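Local coordinates for protein putative acetamidase/formamidase (Yersinia enterocolitica subsp. palearctica serotype O:3, PDB 5UBU) that probably hydrolyses carbon-nitrogen bonds, other than peptide bonds, in linear amides, and holds two sodium ions in this crystal structure, at residues H27-M32 and I57-D62; A63-I68 and L84-G89; V104-M109 and T241-D246; M109-V114 and I149-E154; G219-C224 and F237-T242. All coordinates share one frame; numbering follows the deposited sequence. Where two conformers were deposited one is given.

Interaction 1: residues H27-M32 and I57-D62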
# COMPACT_ATOMS: atom_id res chain seq x y z
N HIS B 27 33.72 18.21 -21.07
CA HIS B 27 32.80 17.71 -22.09
C HIS B 27 32.72 16.20 -21.92
O HIS B 27 33.62 15.49 -22.36
CB HIS B 27 33.31 18.06 -23.50
CG HIS B 27 33.64 19.52 -23.69
ND1 HIS B 27 32.72 20.45 -24.14
CD2 HIS B 27 34.78 20.21 -23.46
CE1 HIS B 27 33.28 21.64 -24.17
NE2 HIS B 27 34.54 21.53 -23.77
N LEU B 28 31.68 15.71 -21.24
CA LEU B 28 31.51 14.27 -21.02
C LEU B 28 30.83 13.64 -22.24
O LEU B 28 29.63 13.38 -22.23
CB LEU B 28 30.76 13.98 -19.71
CG LEU B 28 30.49 12.51 -19.34
CD1 LEU B 28 31.72 11.64 -19.47
CD2 LEU B 28 29.92 12.42 -17.93
N THR B 29 31.62 13.42 -23.28
CA THR B 29 31.14 12.82 -24.52
C THR B 29 31.02 11.31 -24.35
O THR B 29 31.42 10.76 -23.33
CB THR B 29 32.14 13.08 -25.67
OG1 THR B 29 33.40 12.49 -25.36
CG2 THR B 29 32.34 14.57 -25.90
N GLU B 30 30.47 10.65 -25.36
CA GLU B 30 30.34 9.20 -25.34
C GLU B 30 31.72 8.52 -25.36
O GLU B 30 31.89 7.45 -24.80
CB GLU B 30 29.52 8.74 -26.55
CG GLU B 30 28.06 9.15 -26.49
CD GLU B 30 27.32 8.83 -27.77
OE1 GLU B 30 27.73 9.38 -28.81
OE2 GLU B 30 26.33 8.08 -27.75
N GLU B 31 32.70 9.18 -25.99
CA GLU B 31 34.06 8.65 -26.09
C GLU B 31 34.73 8.70 -24.71
O GLU B 31 35.52 7.83 -24.37
CB GLU B 31 34.85 9.45 -27.16
CG GLU B 31 35.97 8.71 -27.90
CD GLU B 31 37.31 8.62 -27.17
OE1 GLU B 31 38.23 7.99 -27.75
OE2 GLU B 31 37.47 9.18 -26.05
N MSE B 32 34.39 9.71 -23.90
CA MSE B 32 34.95 9.84 -22.55
C MSE B 32 34.28 8.86 -21.62
O MSE B 32 34.94 8.26 -20.76
CB MSE B 32 34.75 11.24 -21.98
CG MSE B 32 35.51 11.44 -20.66
SE MSE B 32 35.22 13.26 -19.92
CE MSE B 32 36.59 14.23 -20.95
N ILE B 57 29.34 19.29 -19.49
CA ILE B 57 28.43 19.22 -20.62
C ILE B 57 28.31 17.73 -20.92
O ILE B 57 29.23 17.13 -21.48
CB ILE B 57 28.98 19.98 -21.84
CG1 ILE B 57 29.26 21.45 -21.48
CG2 ILE B 57 28.01 19.86 -23.02
CD1 ILE B 57 29.87 22.27 -22.60
N VAL B 58 27.18 17.15 -20.55
CA VAL B 58 26.95 15.71 -20.73
C VAL B 58 26.15 15.35 -21.98
O VAL B 58 25.07 15.89 -22.20
CB VAL B 58 26.17 15.13 -19.53
CG1 VAL B 58 26.09 13.61 -19.64
CG2 VAL B 58 26.85 15.51 -18.22
N ASP B 59 26.69 14.43 -22.79
CA ASP B 59 26.01 13.92 -23.98
C ASP B 59 25.29 12.64 -23.55
O ASP B 59 25.82 11.54 -23.68
CB ASP B 59 27.02 13.61 -25.10
CG ASP B 59 27.67 14.86 -25.69
OD1 ASP B 59 27.18 15.99 -25.45
OD2 ASP B 59 28.68 14.72 -26.43
N THR B 60 24.08 12.79 -23.01
CA THR B 60 23.30 11.65 -22.52
C THR B 60 22.67 10.81 -23.63
O THR B 60 22.46 11.29 -24.74
CB THR B 60 22.15 12.09 -21.60
OG1 THR B 60 21.17 12.82 -22.34
CG2 THR B 60 22.65 12.94 -20.45
N ARG B 61 22.38 9.56 -23.30
CA ARG B 61 21.71 8.63 -24.20
C ARG B 61 20.29 8.44 -23.68
O ARG B 61 20.03 8.61 -22.49
CB ARG B 61 22.45 7.30 -24.26
CG ARG B 61 23.73 7.37 -25.06
CD ARG B 61 24.39 6.00 -25.17
NE ARG B 61 25.56 6.05 -26.06
CZ ARG B 61 26.39 5.03 -26.30
NH1 ARG B 61 27.41 5.20 -27.12
NH2 ARG B 61 26.21 3.85 -25.71
N ASP B 62 19.36 8.08 -24.57
CA ASP B 62 17.97 7.90 -24.16
C ASP B 62 17.84 6.67 -23.26
O ASP B 62 18.76 5.88 -23.12
CB ASP B 62 17.01 7.86 -25.38
CG ASP B 62 17.12 6.57 -26.22
OD1 ASP B 62 17.63 5.54 -25.74
OD2 ASP B 62 16.62 6.56 -27.38
O HOH W 1 28.38 10.72 -22.83
O HOH W 2 29.56 11.81 -27.67
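H27 and L28 pair in parallel with I57 and V58, placing strand 25-28 at the edge of the large mixed sheet of this chain; the touching parts run within 16° of each other. Two backbone bonds set the register: L28 N donates to I57 O at 2.8 Å, and D59 N donates to L28 O along a nearly straight path. On the opposite sheet face from H27 and I57, L28 and V58 pack loosely. Pairing ends where T29 becomes the N-cap of helix 30-33, its OG1 accepting from M32 N.

The first turn of that helix carries E30 to R61. CB lies 4.2 Å from R61 NH1, and the first torsion (chi1 -68°, CG anti to the carbonyl carbon) sets CG 4.0 Å from R61 NE. Beyond CG the chain runs extended, and CD approaches the same edge of the guanidinium, nearly in its plane. OE2 then accepts from R61 NE at 2.8 Å, on the anti side of the carboxylate, with a weaker second bond from R61 NH1. The two planes stand 90° apart, and OE2 is the oxygen that meets R61, while R61 NH2 pairs with E65. The other oxygen, OE1, takes a water that also reaches E30 N and D59 OD2. A second water bridges the two backbones, donating to L28 O at 3.0 Å and to D59 O at 2.8 Å.

Interaction 2: residues A63-I68 and L84-G89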
# COMPACT_ATOMS: atom_id res chain seq x y z
N ALA B 63 16.67 6.52 -22.65
CA ALA B 63 16.39 5.40 -21.75
C ALA B 63 16.57 4.00 -22.35
O ALA B 63 16.78 3.04 -21.60
CB ALA B 63 14.99 5.53 -21.20
N PHE B 64 16.49 3.89 -23.67
CA PHE B 64 16.62 2.60 -24.36
C PHE B 64 18.00 2.40 -24.99
O PHE B 64 18.25 1.39 -25.65
CB PHE B 64 15.53 2.49 -25.44
CG PHE B 64 14.18 2.98 -24.98
CD1 PHE B 64 13.47 2.27 -24.01
CD2 PHE B 64 13.62 4.15 -25.50
CE1 PHE B 64 12.23 2.73 -23.57
CE2 PHE B 64 12.39 4.60 -25.06
CZ PHE B 64 11.69 3.89 -24.09
N GLU B 65 18.90 3.35 -24.74
CA GLU B 65 20.27 3.36 -25.28
C GLU B 65 20.23 3.20 -26.81
O GLU B 65 20.97 2.42 -27.39
CB GLU B 65 21.17 2.33 -24.58
CG GLU B 65 22.66 2.61 -24.78
CD GLU B 65 23.60 1.74 -23.97
OE1 GLU B 65 24.75 2.18 -23.74
OE2 GLU B 65 23.20 0.63 -23.55
N GLY B 66 19.33 3.96 -27.44
CA GLY B 66 19.15 3.95 -28.89
C GLY B 66 18.63 2.67 -29.53
O GLY B 66 18.61 2.55 -30.76
N ALA B 67 18.17 1.72 -28.71
CA ALA B 67 17.68 0.43 -29.23
C ALA B 67 16.38 0.54 -30.03
O ALA B 67 16.09 -0.33 -30.85
CB ALA B 67 17.49 -0.56 -28.10
N ILE B 68 15.62 1.61 -29.79
CA ILE B 68 14.35 1.83 -30.48
C ILE B 68 14.47 3.02 -31.43
O ILE B 68 14.86 4.11 -31.02
CB ILE B 68 13.19 2.02 -29.47
CG1 ILE B 68 13.04 0.76 -28.63
CG2 ILE B 68 11.88 2.32 -30.19
CD1 ILE B 68 11.93 0.82 -27.60
N LEU B 84 17.20 -0.27 -18.32
CA LEU B 84 16.82 0.98 -18.97
C LEU B 84 17.63 2.07 -18.29
O LEU B 84 18.23 1.85 -17.23
CB LEU B 84 15.34 1.29 -18.82
CG LEU B 84 14.28 0.43 -19.53
CD1 LEU B 84 12.90 0.99 -19.24
CD2 LEU B 84 14.53 0.40 -21.04
N ASN B 85 17.65 3.25 -18.89
CA ASN B 85 18.35 4.41 -18.34
C ASN B 85 19.87 4.24 -18.24
O ASN B 85 20.43 4.19 -17.14
CB ASN B 85 17.76 4.80 -16.96
CG ASN B 85 16.26 4.98 -16.99
OD1 ASN B 85 15.65 5.20 -18.05
ND2 ASN B 85 15.64 4.91 -15.82
N PRO B 86 20.56 4.13 -19.39
CA PRO B 86 22.02 4.04 -19.37
C PRO B 86 22.56 5.30 -18.71
O PRO B 86 22.17 6.41 -19.08
CB PRO B 86 22.38 3.99 -20.85
CG PRO B 86 21.22 4.59 -21.55
CD PRO B 86 20.05 4.10 -20.76
N GLN B 87 23.47 5.13 -17.74
CA GLN B 87 24.00 6.27 -16.98
C GLN B 87 25.37 6.80 -17.35
O GLN B 87 26.27 6.03 -17.64
CB GLN B 87 24.10 5.87 -15.49
CG GLN B 87 22.76 5.53 -14.85
CD GLN B 87 21.84 6.73 -14.78
OE1 GLN B 87 22.20 7.77 -14.21
NE2 GLN B 87 20.64 6.57 -15.32
N ASN B 88 25.49 8.13 -17.35
CA ASN B 88 26.77 8.80 -17.52
C ASN B 88 27.35 8.84 -16.11
O ASN B 88 26.59 8.92 -15.13
CB ASN B 88 26.62 10.21 -18.07
CG ASN B 88 26.52 10.24 -19.57
OD1 ASN B 88 25.45 10.43 -20.13
ND2 ASN B 88 27.64 10.01 -20.24
N GLY B 89 28.67 8.78 -15.99
CA GLY B 89 29.32 8.80 -14.68
C GLY B 89 30.05 7.49 -14.44
O GLY B 89 30.07 6.62 -15.32
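A63 and N85 are where two irregular backbones meet, their CA atoms 4.1 Å apart. A single hydrogen bond joins the chains: N85 N donates to A63 O at 2.9 Å, and the donor lies in the carbonyl plane on a lone pair, with a C=O...N angle of 125°. Past this point segment 63-68 folds into a type I' beta turn from F64 to A67, closed by A67 N donating to F64 O. Its two central residues, E65 and G66, both have positive phi. On the other side, N85 and P86 lead into strand 87-93, and Q87 NE2 reaches back to N85 O from above its carbonyl plane.

L84 and P86 both touch A63 O. L84 CD2 lies 3.5 Å from A63 O and continues to F64 CD1 at 3.7 Å, the two side chains running side by side in the same direction; I68 CD1 sits over one face of the F64 ring, toward its rim. P86 CD touches A63 O from another direction. The P86 ring and E65 slide past each other in opposite senses, with E65 CB 3.8 Å from P86 CG. CG of E65 is anti to its backbone N (chi1 -161°), and the extended chain carries the carboxylate on to Y38 and R61. N85 OD1 touches A63 CB, while N85 ND2 is held by S184 O.

The bridged loop includes helix 75-78. N88 bonds through its backbone to I218 of strand 214-222, and A63 and F64 pack on E236 of strand 236-237, a sodium ligand.

Interaction 3: residues V104-M109 and T241-D246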
# COMPACT_ATOMS: atom_id res chain seq x y z
N VAL B 104 23.70 19.97 -7.65
CA VAL B 104 23.72 19.88 -9.11
C VAL B 104 22.75 20.88 -9.70
O VAL B 104 21.53 20.71 -9.62
CB VAL B 104 23.34 18.46 -9.59
CG1 VAL B 104 23.40 18.39 -11.12
CG2 VAL B 104 24.27 17.43 -8.97
N TYR B 105 23.29 21.95 -10.29
CA TYR B 105 22.47 22.97 -10.93
C TYR B 105 22.42 22.70 -12.42
O TYR B 105 23.44 22.68 -13.08
CB TYR B 105 23.01 24.38 -10.64
CG TYR B 105 22.34 25.44 -11.47
CD1 TYR B 105 20.97 25.68 -11.35
CD2 TYR B 105 23.06 26.24 -12.36
CE1 TYR B 105 20.34 26.65 -12.12
CE2 TYR B 105 22.44 27.22 -13.12
CZ TYR B 105 21.07 27.41 -13.00
OH TYR B 105 20.43 28.36 -13.74
N ILE B 106 21.22 22.47 -12.95
CA ILE B 106 21.05 22.21 -14.38
C ILE B 106 20.89 23.56 -15.08
O ILE B 106 19.96 24.31 -14.78
CB ILE B 106 19.85 21.29 -14.65
CG1 ILE B 106 20.00 19.98 -13.86
CG2 ILE B 106 19.73 21.02 -16.14
CD1 ILE B 106 18.79 19.06 -13.94
N GLU B 107 21.80 23.88 -15.99
CA GLU B 107 21.74 25.15 -16.70
C GLU B 107 20.83 25.08 -17.91
O GLU B 107 20.00 25.97 -18.13
CB GLU B 107 23.11 25.59 -17.21
CG GLU B 107 24.15 25.89 -16.14
CD GLU B 107 25.44 26.41 -16.74
OE1 GLU B 107 26.43 26.57 -15.99
OE2 GLU B 107 25.47 26.66 -17.96
N SER B 108 21.03 24.03 -18.70
CA SER B 108 20.29 23.84 -19.94
C SER B 108 20.26 22.39 -20.41
O SER B 108 21.10 21.57 -20.01
CB SER B 108 20.94 24.70 -21.02
OG SER B 108 22.31 24.36 -21.18
N MSE B 109 19.29 22.10 -21.27
CA MSE B 109 19.09 20.77 -21.83
C MSE B 109 18.59 20.95 -23.24
O MSE B 109 17.52 21.53 -23.45
CB MSE B 109 18.07 20.00 -21.00
CG MSE B 109 18.62 19.61 -19.64
SE MSE B 109 17.29 18.54 -18.67
CE MSE B 109 17.34 16.92 -19.79
N THR B 241 23.05 17.93 -21.88
CA THR B 241 22.70 18.50 -20.58
C THR B 241 23.93 19.15 -19.97
O THR B 241 24.94 18.48 -19.77
CB THR B 241 22.18 17.40 -19.62
OG1 THR B 241 20.99 16.82 -20.17
CG2 THR B 241 21.88 17.98 -18.25
N THR B 242 23.82 20.44 -19.68
CA THR B 242 24.90 21.20 -19.07
C THR B 242 24.57 21.44 -17.60
O THR B 242 23.52 22.00 -17.29
CB THR B 242 25.14 22.54 -19.79
OG1 THR B 242 25.52 22.28 -21.14
CG2 THR B 242 26.28 23.32 -19.13
N ILE B 243 25.47 21.02 -16.72
CA ILE B 243 25.28 21.17 -15.27
C ILE B 243 26.46 21.86 -14.60
O ILE B 243 27.57 21.91 -15.15
CB ILE B 243 25.09 19.79 -14.59
CG1 ILE B 243 26.31 18.89 -14.80
CG2 ILE B 243 23.85 19.10 -15.13
CD1 ILE B 243 26.20 17.53 -14.14
N LYS B 244 26.20 22.42 -13.42
CA LYS B 244 27.24 23.06 -12.60
C LYS B 244 27.15 22.25 -11.30
O LYS B 244 26.10 22.19 -10.67
CB LYS B 244 26.95 24.55 -12.35
CG LYS B 244 28.16 25.45 -12.17
CD LYS B 244 27.99 26.61 -11.20
CE LYS B 244 29.07 27.69 -11.37
NZ LYS B 244 29.21 28.53 -10.15
N VAL B 245 28.25 21.62 -10.92
CA VAL B 245 28.29 20.78 -9.73
C VAL B 245 29.14 21.45 -8.66
O VAL B 245 30.27 21.84 -8.94
CB VAL B 245 28.89 19.40 -10.08
CG1 VAL B 245 28.91 18.49 -8.85
CG2 VAL B 245 28.11 18.77 -11.22
N ASP B 246 28.60 21.58 -7.45
CA ASP B 246 29.35 22.20 -6.36
C ASP B 246 29.23 21.27 -5.15
O ASP B 246 28.53 20.25 -5.21
CB ASP B 246 28.86 23.63 -6.11
CG ASP B 246 29.95 24.54 -5.45
OD1 ASP B 246 30.81 24.04 -4.70
OD2 ASP B 246 29.92 25.78 -5.70
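V104-M109 and T241-D246 form an antiparallel strand pair, from V104 opposite V245 to M109 opposite T241, buried within the large mixed sheet; their axes approach to 4.6 Å. Y105 and K244 make a hydrogen-bonded pair, with Y105 N to K244 O and K244 N to Y105 O both 2.8 Å. Toward T242 the register slips by one residue: E107 N donates to T242 O at 2.9 Å, while T242 N donates to S108 O at 3.0 Å.

On the face bearing V104, I106, I243, M109 and T241 the packing is mostly apolar. I243 CG2 sits 4.1 Å from both V104 CG1 and I106 CG1. M109 lies alongside T241, its CG near T241 OG1 and CG2, and the bend at its last torsion (chi3 69°) brings CE to within 3.7 Å of T241 OG1, a hydroxyl bound to S239. E107 meets T242 with its chain extended beyond CG, which sets OE2 beside T242 CG2; E107 OE1 makes a salt bridge with R55. On the remaining face S108 OG touches T242 CB.

With E107 and S108 both facing T242, and helical backbone angles at E107 (-85°/-48°), the geometry is that of a classic beta bulge.

Interaction 4: residues M109-V114 and I149-E154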
# COMPACT_ATOMS: atom_id res chain seq x y z
N MSE B 109 19.29 22.10 -21.27
CA MSE B 109 19.09 20.77 -21.83
C MSE B 109 18.59 20.95 -23.24
O MSE B 109 17.52 21.53 -23.45
CB MSE B 109 18.07 20.00 -21.00
CG MSE B 109 18.62 19.61 -19.64
SE MSE B 109 17.29 18.54 -18.67
CE MSE B 109 17.34 16.92 -19.79
N LEU B 110 19.36 20.47 -24.21
CA LEU B 110 18.98 20.58 -25.62
C LEU B 110 18.96 19.18 -26.24
O LEU B 110 19.65 18.28 -25.75
CB LEU B 110 19.99 21.44 -26.38
CG LEU B 110 20.21 22.87 -25.86
CD1 LEU B 110 21.34 23.55 -26.62
CD2 LEU B 110 18.91 23.67 -25.93
N PRO B 111 18.14 18.98 -27.29
CA PRO B 111 18.12 17.66 -27.93
C PRO B 111 19.42 17.46 -28.70
O PRO B 111 19.94 18.41 -29.28
CB PRO B 111 16.90 17.71 -28.85
CG PRO B 111 16.59 19.16 -29.03
CD PRO B 111 17.11 19.88 -27.83
N ARG B 112 19.93 16.23 -28.68
CA ARG B 112 21.19 15.90 -29.33
C ARG B 112 20.95 15.09 -30.60
O ARG B 112 20.06 14.26 -30.66
CB ARG B 112 22.05 15.11 -28.34
CG ARG B 112 23.50 14.92 -28.74
CD ARG B 112 24.33 14.42 -27.57
NE ARG B 112 23.89 13.11 -27.09
CZ ARG B 112 24.35 11.94 -27.54
NH1 ARG B 112 25.29 11.86 -28.48
NH2 ARG B 112 23.87 10.81 -27.01
N GLY B 113 21.76 15.38 -31.62
CA GLY B 113 21.66 14.71 -32.93
C GLY B 113 20.93 15.53 -33.97
O GLY B 113 20.19 16.45 -33.64
N VAL B 114 21.15 15.19 -35.24
CA VAL B 114 20.49 15.86 -36.37
C VAL B 114 19.06 15.30 -36.51
O VAL B 114 18.87 14.08 -36.53
CB VAL B 114 21.26 15.64 -37.68
CG1 VAL B 114 20.59 16.37 -38.84
CG2 VAL B 114 22.71 16.10 -37.52
N ILE B 149 8.55 10.76 -31.68
CA ILE B 149 8.12 12.14 -31.68
C ILE B 149 9.24 13.08 -32.07
O ILE B 149 10.31 13.08 -31.48
CB ILE B 149 7.62 12.56 -30.26
CG1 ILE B 149 6.62 11.54 -29.69
CG2 ILE B 149 7.06 13.98 -30.29
CD1 ILE B 149 5.57 11.11 -30.67
N LYS B 150 8.97 13.90 -33.07
CA LYS B 150 9.92 14.89 -33.55
C LYS B 150 9.93 15.96 -32.48
O LYS B 150 8.92 16.19 -31.81
CB LYS B 150 9.43 15.44 -34.88
CG LYS B 150 10.44 16.13 -35.78
CD LYS B 150 9.73 16.52 -37.10
CE LYS B 150 10.67 16.60 -38.31
NZ LYS B 150 11.17 15.24 -38.70
N LEU B 151 11.06 16.61 -32.27
CA LEU B 151 11.13 17.66 -31.25
C LEU B 151 12.24 18.65 -31.49
O LEU B 151 13.13 18.40 -32.30
CB LEU B 151 11.20 17.04 -29.83
CG LEU B 151 12.24 15.96 -29.49
CD1 LEU B 151 13.65 16.49 -29.51
CD2 LEU B 151 11.95 15.39 -28.11
N ASP B 152 12.13 19.81 -30.84
CA ASP B 152 13.13 20.86 -30.93
C ASP B 152 13.19 21.59 -29.58
O ASP B 152 12.48 21.21 -28.64
CB ASP B 152 12.88 21.80 -32.14
CG ASP B 152 11.55 22.53 -32.08
OD1 ASP B 152 11.04 22.83 -30.98
OD2 ASP B 152 11.03 22.88 -33.16
N SER B 153 14.02 22.63 -29.48
CA SER B 153 14.19 23.40 -28.23
C SER B 153 12.96 24.18 -27.78
O SER B 153 12.97 24.79 -26.70
CB SER B 153 15.36 24.38 -28.39
OG SER B 153 15.09 25.33 -29.43
N GLU B 154 11.89 24.15 -28.58
CA GLU B 154 10.68 24.90 -28.29
C GLU B 154 9.44 24.01 -28.08
O GLU B 154 8.64 24.28 -27.19
CB GLU B 154 10.45 25.85 -29.47
CG GLU B 154 9.42 26.95 -29.25
CD GLU B 154 9.44 28.03 -30.33
OE1 GLU B 154 10.35 28.02 -31.20
OE2 GLU B 154 8.54 28.90 -30.30
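P111 presents the CB-CG corner of its puckered ring to L151, and a single methyl does the touching: L151 CD1 lies 3.5 Å from P111 CB and 4.0 Å from P111 CG. The two side chains slide past each other in opposite directions. In L151 the second torsion (chi2 68°) places CD1, the branch that meets the proline. The flat group here is the D152 carboxylate. The CB of D152 points away from segment 109-114; its carboxylate OD1 is met on the anti side by E154 N at 2.9 Å, the donor 34° out of the carboxylate plane, and OD2 bonds to Y157 OH.

Backbone atoms of the second segment complete the contact. P111 CG comes to 4.2 Å from D152 C and 4.3 Å from S153 N, and L110 CD2 reaches S153 CB at 4.4 Å. No hydrogen bond crosses, and the buried surface is small at 147 Å², as expected for a van der Waals contact at the protein surface. P111 also packs on P116 and Y166, and L151 on A223, which widens the apolar patch.

The contact thus sets the end of strand 101-111, from the large mixed sheet, against L151-S153, on and after strand 145-151 of the small antiparallel sheet. Where the chain turns toward strand 155-157, K155 N bonds to D152 OD1 as well, and the bond from E154 N to that same oxygen makes an Asx turn.

Interaction 5: residues G219-C224 and F237-T242. With NA (sodium ion), chain G; NA (sodium ion), chain H.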
# COMPACT_ATOMS: atom_id res chain seq x y z
N GLY B 219 21.47 10.87 -16.29
CA GLY B 219 20.91 10.24 -17.50
C GLY B 219 19.41 10.33 -17.60
O GLY B 219 18.78 11.03 -16.82
N ASP B 220 18.86 9.62 -18.58
CA ASP B 220 17.41 9.56 -18.80
C ASP B 220 16.76 10.95 -18.91
O ASP B 220 15.95 11.35 -18.07
CB ASP B 220 16.77 8.71 -17.69
CG ASP B 220 15.27 8.48 -17.87
OD1 ASP B 220 14.75 8.43 -19.02
OD2 ASP B 220 14.62 8.30 -16.84
N ALA B 221 17.13 11.69 -19.95
CA ALA B 221 16.56 13.00 -20.18
C ALA B 221 15.14 12.85 -20.73
O ALA B 221 14.87 11.93 -21.52
CB ALA B 221 17.42 13.78 -21.15
N HIS B 222 14.23 13.71 -20.28
CA HIS B 222 12.84 13.71 -20.76
C HIS B 222 12.52 15.05 -21.39
O HIS B 222 12.86 16.08 -20.83
CB HIS B 222 11.81 13.49 -19.65
CG HIS B 222 11.90 12.17 -18.97
ND1 HIS B 222 11.60 12.01 -17.64
CD2 HIS B 222 12.29 10.96 -19.42
CE1 HIS B 222 11.75 10.74 -17.31
NE2 HIS B 222 12.18 10.08 -18.37
N ALA B 223 11.86 15.04 -22.54
CA ALA B 223 11.46 16.28 -23.22
C ALA B 223 10.25 16.90 -22.53
O ALA B 223 9.98 18.08 -22.67
CB ALA B 223 11.16 16.02 -24.69
N CYS B 224 9.52 16.06 -21.80
CA CYS B 224 8.33 16.45 -21.04
C CYS B 224 7.90 15.25 -20.23
O CYS B 224 8.36 14.15 -20.50
CB CYS B 224 7.21 16.88 -22.00
SG CYS B 224 6.85 15.67 -23.29
N PHE B 237 14.65 10.98 -24.63
CA PHE B 237 15.52 11.48 -25.70
C PHE B 237 16.99 11.63 -25.28
O PHE B 237 17.31 11.64 -24.09
CB PHE B 237 14.98 12.81 -26.29
CG PHE B 237 15.27 14.04 -25.46
CD1 PHE B 237 14.79 14.17 -24.17
CD2 PHE B 237 15.97 15.11 -26.00
CE1 PHE B 237 15.05 15.31 -23.42
CE2 PHE B 237 16.21 16.26 -25.25
CZ PHE B 237 15.75 16.36 -23.97
N ALA B 238 17.86 11.69 -26.28
CA ALA B 238 19.28 11.88 -26.11
C ALA B 238 19.47 13.39 -26.01
O ALA B 238 18.91 14.13 -26.83
CB ALA B 238 20.04 11.30 -27.29
N SER B 239 20.24 13.85 -25.03
CA SER B 239 20.42 15.30 -24.82
C SER B 239 21.83 15.77 -24.55
O SER B 239 22.74 14.98 -24.29
CB SER B 239 19.62 15.73 -23.59
OG SER B 239 20.24 15.27 -22.39
N ILE B 240 21.97 17.10 -24.61
CA ILE B 240 23.20 17.80 -24.29
C ILE B 240 22.79 18.54 -23.03
O ILE B 240 22.20 19.63 -23.09
CB ILE B 240 23.64 18.79 -25.39
CG1 ILE B 240 23.87 18.06 -26.71
CG2 ILE B 240 24.92 19.51 -24.95
CD1 ILE B 240 24.26 18.94 -27.87
N THR B 241 23.05 17.93 -21.88
CA THR B 241 22.70 18.50 -20.58
C THR B 241 23.93 19.15 -19.97
O THR B 241 24.94 18.48 -19.77
CB THR B 241 22.18 17.40 -19.62
OG1 THR B 241 20.99 16.82 -20.17
CG2 THR B 241 21.88 17.98 -18.25
N THR B 242 23.82 20.44 -19.68
CA THR B 242 24.90 21.20 -19.07
C THR B 242 24.57 21.44 -17.60
O THR B 242 23.52 22.00 -17.29
CB THR B 242 25.14 22.54 -19.79
OG1 THR B 242 25.52 22.28 -21.14
CG2 THR B 242 26.28 23.32 -19.13
NA NA G . 12.58 7.83 -18.84
NA NA H . 12.96 7.33 -15.72
O HOH W 3 19.09 11.07 -22.35
O HOH W 4 10.87 5.31 -15.88
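S239 OG rests against A221 CB at 3.4 Å and is gripped by two hydroxyls: it shares a hydrogen bond with T241 OG1 at 2.8 Å and another with T60 OG1, just after strand 55-59. Together they form a small buried polar cluster. Elsewhere in the contact F237 N donates to A221 O, a long bond of 3.3 Å, and a water also links these two residues by accepting from A221 N and donating to F237 O.

F237 supplies most of the apolar contact. CE1 lies 3.6 Å from A221 CB, the backbone of H222 meets the ring at its edge, and A223 CB lies over one face, 4.1 Å from CD1. The ring therefore packs along the backbone of A221-A223, which includes the metal ligand H222, whereas the CB atoms of D220 and H222 point away from segment 237-242.

These two residues serve the metal site, where D220 spans two sodium ions. D220 OD1 binds one at 2.3 Å and OD2 the other at 2.2 Å, with a longer approach of OD2 to the first. H222 NE2 joins the first ion at 2.3 Å. E236 is also a ligand of that ion, and N193 and D195 bind the second. A carboxylate bridging two neighbouring ions, as in dinuclear metal sites, is carried here on strand 214-222.

From the N terminus, interaction 1 closes the first loop by pairing strand 25-28 with strand 55-59, and interaction 2 follows in series, closing the short loop that holds helix 75-78. Interaction 3 then spans a long excursion between strands 101-111 and 239-248. Interaction 4, which begins at the shared M109, is nested inside it and ties the large sheet to the small antiparallel one. Interaction 5 closes the short loop holding E236, between strands 214-222 and 239-248, and shares T241 and T242 with interaction 3. Strand 239-248 lies between strands 55-59 and 101-111, so interactions 1 and 3 are neighbours in one sheet; interactions 2 and 5 meet where N85 and A63 touch D220.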